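Local coordinates for carboxylic ester hydrolase (Aspergillus niger, PDB 7K4O), which probably hydrolyses the galloyl ester bonds of tannins, as a secreted serine esterase of the tannase and feruloyl esterase family, at residues A[61-66]-A[73-78]. Residues are numbered along the deposited sequence; the frame is centred on the assembly and turned at random. Where two conformers were deposited one is given.
Sequences TFAYSH and QVLLEI. With NAG (2-acetamido-2-deoxy-beta-D-glucopyranose), chain C.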
loop_
_atom_site.group_PDB
_atom_site.type_symbol
_atom_site.label_atom_id
_atom_site.label_comp_id
_atom_site.label_asym_id
_atom_site.label_seq_id
_atom_site.Cartn_x
_atom_site.Cartn_y
_atom_site.Cartn_z
ATOM N N THR A 61 4.665 23.032 12.214
ATOM C CA THR A 61 4.022 23.213 10.882
ATOM C C THR A 61 4.507 24.490 10.244
ATOM O O THR A 61 4.894 25.451 10.913
ATOM C CB THR A 61 2.485 23.159 10.855
ATOM O OG1 THR A 61 1.955 24.414 11.305
ATOM C CG2 THR A 61 1.928 21.978 11.594
ATOM N N PHE A 62 4.446 24.546 8.920
ATOM C CA PHE A 62 4.672 25.770 8.157
ATOM C C PHE A 62 4.173 25.566 6.721
ATOM O O PHE A 62 3.841 24.440 6.340
ATOM C CB PHE A 62 6.131 26.205 8.152
ATOM C CG PHE A 62 7.092 25.181 7.617
ATOM C CD1 PHE A 62 7.627 24.233 8.469
ATOM C CD2 PHE A 62 7.428 25.138 6.282
ATOM C CE1 PHE A 62 8.493 23.263 7.988
ATOM C CE2 PHE A 62 8.344 24.203 5.799
ATOM C CZ PHE A 62 8.833 23.238 6.645
ATOM N N ALA A 63 4.061 26.685 6.021
ATOM C CA ALA A 63 3.494 26.739 4.664
ATOM C C ALA A 63 4.573 27.133 3.674
ATOM O O ALA A 63 5.516 27.883 3.975
ATOM C CB ALA A 63 2.346 27.737 4.622
ATOM N N TYR A 64 4.393 26.682 2.434
ATOM C CA TYR A 64 5.165 27.182 1.289
ATOM C C TYR A 64 4.231 27.293 0.078
ATOM O O TYR A 64 3.109 26.815 0.128
ATOM C CB TYR A 64 6.396 26.331 1.013
ATOM C CG TYR A 64 6.165 24.946 0.472
ATOM C CD1 TYR A 64 6.064 24.715 -0.891
ATOM C CD2 TYR A 64 6.098 23.854 1.301
ATOM C CE1 TYR A 64 5.930 23.431 -1.395
ATOM C CE2 TYR A 64 5.938 22.566 0.825
ATOM C CZ TYR A 64 5.865 22.338 -0.531
ATOM O OH TYR A 64 5.737 21.061 -1.001
ATOM N N SER A 65 4.730 27.910 -0.977
ATOM C CA SER A 65 3.939 28.063 -2.211
ATOM C C SER A 65 4.817 27.888 -3.442
ATOM O O SER A 65 6.035 28.092 -3.371
ATOM C CB SER A 65 3.226 29.370 -2.223
ATOM O OG SER A 65 4.117 30.457 -2.177
ATOM N N HIS A 66 4.181 27.502 -4.555
ATOM C CA HIS A 66 4.830 27.398 -5.863
ATOM C C HIS A 66 4.713 28.752 -6.548
ATOM O O HIS A 66 3.575 29.202 -6.778
ATOM C CB HIS A 66 4.187 26.324 -6.724
ATOM C CG HIS A 66 4.377 24.949 -6.193
ATOM N ND1 HIS A 66 3.553 24.423 -5.255
ATOM C CD2 HIS A 66 5.297 24.003 -6.468
ATOM C CE1 HIS A 66 3.977 23.168 -4.964
ATOM N NE2 HIS A 66 5.057 22.914 -5.681
ATOM N N GLN A 73 -0.887 27.005 -1.870
ATOM C CA GLN A 73 -0.305 26.859 -0.524
ATOM C C GLN A 73 -0.187 25.370 -0.184
ATOM O O GLN A 73 -1.159 24.591 -0.336
ATOM C CB GLN A 73 -1.163 27.555 0.531
ATOM C CG GLN A 73 -0.479 27.585 1.891
ATOM C CD GLN A 73 -1.218 28.435 2.900
ATOM O OE1 GLN A 73 -0.806 29.556 3.183
ATOM N NE2 GLN A 73 -2.304 27.918 3.432
ATOM N N VAL A 74 0.980 24.990 0.302
ATOM C CA VAL A 74 1.271 23.632 0.770
ATOM C C VAL A 74 1.624 23.742 2.266
ATOM O O VAL A 74 2.362 24.654 2.646
ATOM C CB VAL A 74 2.426 23.017 -0.027
ATOM C CG1 VAL A 74 2.655 21.589 0.412
ATOM C CG2 VAL A 74 2.196 23.089 -1.547
ATOM N N LEU A 75 1.090 22.864 3.072
ATOM C CA LEU A 75 1.438 22.768 4.503
ATOM C C LEU A 75 2.293 21.501 4.700
ATOM O O LEU A 75 1.946 20.413 4.260
ATOM C CB LEU A 75 0.185 22.671 5.365
ATOM C CG LEU A 75 -0.781 23.823 5.173
ATOM C CD1 LEU A 75 -2.023 23.622 5.989
ATOM C CD2 LEU A 75 -0.129 25.146 5.495
ATOM N N LEU A 76 3.330 21.645 5.515
ATOM C CA LEU A 76 4.089 20.502 6.021
ATOM C C LEU A 76 3.924 20.427 7.536
ATOM O O LEU A 76 3.801 21.469 8.208
ATOM C CB LEU A 76 5.571 20.659 5.670
ATOM C CG LEU A 76 5.923 20.772 4.193
ATOM C CD1 LEU A 76 7.425 20.793 4.031
ATOM C CD2 LEU A 76 5.314 19.637 3.376
ATOM N N GLU A 77 3.936 19.217 8.033
ATOM C CA GLU A 77 3.964 18.973 9.486
ATOM C C GLU A 77 5.136 18.031 9.738
ATOM O O GLU A 77 5.187 16.968 9.135
ATOM C CB GLU A 77 2.655 18.389 10.024
ATOM C CG GLU A 77 2.694 18.110 11.536
ATOM C CD GLU A 77 1.310 17.928 12.163
ATOM O OE1 GLU A 77 1.138 17.063 13.026
ATOM O OE2 GLU A 77 0.357 18.603 11.655
ATOM N N ILE A 78 6.017 18.427 10.660
ATOM C CA ILE A 78 7.247 17.661 10.942
ATOM C C ILE A 78 7.341 17.547 12.465
ATOM O O ILE A 78 7.214 18.566 13.138
ATOM C CB ILE A 78 8.473 18.385 10.330
ATOM C CG1 ILE A 78 8.378 18.394 8.782
ATOM C CG2 ILE A 78 9.776 17.716 10.762
ATOM C CD1 ILE A 78 9.433 19.247 8.111
HETATM C C1 NAG C . 0.489 20.214 15.439
HETATM C C2 NAG C . -0.793 19.660 16.045
HETATM C C3 NAG C . -1.942 20.045 15.109
HETATM C C4 NAG C . -1.960 21.486 14.877
HETATM C C5 NAG C . -0.605 21.986 14.374
HETATM C C6 NAG C . -0.490 23.460 14.179
HETATM C C7 NAG C . -0.435 17.679 17.431
HETATM C C8 NAG C . -0.487 16.239 17.459
HETATM N N2 NAG C . -0.754 18.242 16.214
HETATM O O3 NAG C . -3.144 19.566 15.685
HETATM O O4 NAG C . -2.873 21.726 13.807
HETATM O O5 NAG C . 0.411 21.588 15.294
HETATM O O6 NAG C . -0.908 24.246 15.300
HETATM O O7 NAG C . -0.096 18.361 18.383
#
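Val74 O is gripped twice by strand 61-66: Tyr64 N gives it a hydrogen bond of 2.9 Å, in the carbonyl plane, and Ala63 CA adds a C-H...O contact at 3.1 Å. In return Val74 N meets Tyr64 O at 2.8 Å, nearly along the C=O axis, closing one antiparallel hydrogen-bonded pair. Phe62 and Leu76 form the next, its straighter bond running from Leu76 N to Phe62 O (3.0 Å, 171° at the hydrogen). On the face bearing these four residues, the Tyr64 ring, its CG in the crowded position between backbone N and carbonyl carbon (chi1 70°), leans across to Val74. Val74 CB makes a CH-pi contact over the ring, 3.6 Å from its centroid, while CG1 presses on Tyr64 CZ at 3.4 Å and Leu76 CG meets the edge at CE2, near the ring plane. Phe62, turned the same way (chi1 58°), touches Leu76 CD1 with CZ at 3.8 Å. Ile161 of helix 144-169 packs against both rings; Glu157 of that helix is hydrogen-bonded to Tyr64 OH and His66 NE2, and Asp72 OD2 to His66 ND1. Opposite, Thr61 CG2 touches both Glu77 OE2 (3.7 Å) and C5 of a glycan N-acetylglucosamine, while Glu77 OE1 is hydrogen-bonded to Trp79 NE1. Strands 50-66 and 74-81 thus form a beta hairpin near one edge of the mixed central sheet, consistent with an alpha/beta-hydrolase fold.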